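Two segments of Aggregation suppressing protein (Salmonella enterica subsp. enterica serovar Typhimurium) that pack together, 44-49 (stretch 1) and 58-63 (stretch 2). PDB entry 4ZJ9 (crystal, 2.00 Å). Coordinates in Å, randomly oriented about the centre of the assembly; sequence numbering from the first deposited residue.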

# COMPACT_ATOMS: atom_id res chain seq x y z
N THR A 44 -1.72 13.07 3.28
CA THR A 44 -2.45 12.67 2.07
C THR A 44 -1.68 11.56 1.33
O THR A 44 -0.43 11.53 1.35
CB THR A 44 -2.69 13.84 1.10
OG1 THR A 44 -1.44 14.37 0.63
CG2 THR A 44 -3.49 14.97 1.77
N PRO A 45 -2.40 10.66 0.68
CA PRO A 45 -1.68 9.58 0.03
C PRO A 45 -0.74 10.04 -1.02
O PRO A 45 -1.05 10.96 -1.82
CB PRO A 45 -2.80 8.72 -0.57
CG PRO A 45 -4.04 9.12 0.12
CD PRO A 45 -3.85 10.58 0.42
N ALA A 46 0.41 9.38 -1.08
CA ALA A 46 1.32 9.59 -2.17
C ALA A 46 0.64 9.22 -3.48
O ALA A 46 -0.20 8.34 -3.51
CB ALA A 46 2.58 8.73 -1.93
N TYR A 47 1.00 9.86 -4.55
CA TYR A 47 0.51 9.48 -5.84
C TYR A 47 1.58 9.71 -6.93
O TYR A 47 2.60 10.43 -6.74
CB TYR A 47 -0.83 10.19 -6.18
CG TYR A 47 -0.69 11.69 -6.43
CD1 TYR A 47 -0.79 12.60 -5.40
CD2 TYR A 47 -0.47 12.20 -7.73
CE1 TYR A 47 -0.62 13.97 -5.61
CE2 TYR A 47 -0.34 13.57 -7.97
CZ TYR A 47 -0.39 14.44 -6.90
OH TYR A 47 -0.28 15.79 -7.15
N ASP A 48 1.33 9.10 -8.07
CA ASP A 48 2.13 9.27 -9.24
C ASP A 48 1.15 9.72 -10.29
O ASP A 48 -0.03 9.33 -10.29
CB ASP A 48 2.69 7.96 -9.74
CG ASP A 48 3.85 7.42 -8.90
OD1 ASP A 48 4.45 8.16 -8.05
OD2 ASP A 48 4.13 6.23 -9.09
N LEU A 49 1.67 10.48 -11.26
CA LEU A 49 0.87 10.86 -12.42
C LEU A 49 1.70 10.65 -13.62
O LEU A 49 2.83 11.20 -13.73
CB LEU A 49 0.41 12.33 -12.29
CG LEU A 49 -0.52 12.81 -13.40
CD1 LEU A 49 -1.87 12.08 -13.40
CD2 LEU A 49 -0.68 14.31 -13.17
N LEU A 58 -2.38 8.41 -16.48
CA LEU A 58 -2.57 7.36 -15.47
C LEU A 58 -2.25 7.95 -14.13
O LEU A 58 -1.14 8.40 -13.90
CB LEU A 58 -1.75 6.12 -15.72
CG LEU A 58 -1.96 5.02 -14.65
CD1 LEU A 58 -3.32 4.34 -14.77
CD2 LEU A 58 -0.84 3.98 -14.67
N LEU A 59 -3.24 7.95 -13.26
CA LEU A 59 -3.08 8.40 -11.90
C LEU A 59 -2.96 7.16 -11.04
O LEU A 59 -3.79 6.23 -11.11
CB LEU A 59 -4.31 9.21 -11.47
CG LEU A 59 -4.37 9.53 -10.00
CD1 LEU A 59 -3.27 10.50 -9.63
CD2 LEU A 59 -5.76 10.08 -9.73
N THR A 60 -1.92 7.12 -10.23
CA THR A 60 -1.75 6.04 -9.27
C THR A 60 -1.73 6.58 -7.86
O THR A 60 -0.86 7.41 -7.51
CB THR A 60 -0.40 5.28 -9.57
OG1 THR A 60 -0.50 4.74 -10.89
CG2 THR A 60 -0.16 4.15 -8.63
N VAL A 61 -2.66 6.11 -7.03
CA VAL A 61 -2.70 6.55 -5.66
C VAL A 61 -2.33 5.38 -4.74
O VAL A 61 -2.85 4.29 -4.88
CB VAL A 61 -4.09 7.07 -5.30
CG1 VAL A 61 -4.10 7.73 -3.92
CG2 VAL A 61 -4.53 8.08 -6.33
N SER A 62 -1.42 5.66 -3.79
CA SER A 62 -0.96 4.65 -2.80
C SER A 62 -2.02 4.56 -1.69
O SER A 62 -2.21 5.52 -0.95
CB SER A 62 0.37 5.01 -2.17
OG SER A 62 0.81 3.94 -1.28
N VAL A 63 -2.74 3.44 -1.62
CA VAL A 63 -3.83 3.29 -0.68
C VAL A 63 -3.76 1.88 -0.02
O VAL A 63 -4.70 1.09 -0.12
CB VAL A 63 -5.20 3.54 -1.31
CG1 VAL A 63 -5.42 5.05 -1.52
CG2 VAL A 63 -5.35 2.74 -2.55

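The carbonyl oxygen of Thr60 serves two neighbours at once. It accepts a hydrogen bond from Asp48 N (2.8 Å to Thr60 O) and also lies 3.0 Å from Tyr47 CA, a short CA-H...O contact. The angle at that hydrogen is 122°, so the approach is bent.

The frame around this point is an antiparallel strand pair, with axes 171° apart and 4.6 Å at closest approach. Asp48 and Thr60 form the hydrogen-bonded pair. Thr60 N returns a nearly straight bond to Asp48 O, at 2.9 Å. A third bond, from Ser62 N to Ala46 O at 3.0 Å, extends the ladder past the start of strand 47-49.

The side chains of Tyr47, Leu49, Leu59 and Val61 share one face of the sheet, where their apolar parts pack together. Tyr47 is p at chi1, and the end of its side chain leads away from the partner strand. Its ring still meets Leu59, with Tyr47 CD2 3.8 Å from Leu59 CD1. Leu49 and Leu59 both adopt the t, p rotamer, and their ends come nearer the opposing strand. Leu49 CD1 reaches 4.2 Å from Leu59 CB. Val61 lies beside Tyr47 and also meets Pro45, whose CB is 3.7 Å from Val61 CG1.

Asp48 and Thr60 place their side chains on the other face, CB to CB at 4.1 Å. Both residues are buried. Asp48 OD1 is hydrogen-bonded elsewhere in the structure, which satisfies that polar atom. Beta-branched Thr60 and Val61 suit the extended backbone of a strand. Pro45 has no backbone N-H to donate, and it contributes apolar ring surface instead. It points toward stretch 2, its CB 3.3 Å from Ser62 O. Ala46 and Ser62 are small, and their CB atoms sit 4.3 Å apart. The stretches bury 398 Å² between them, both sides summed.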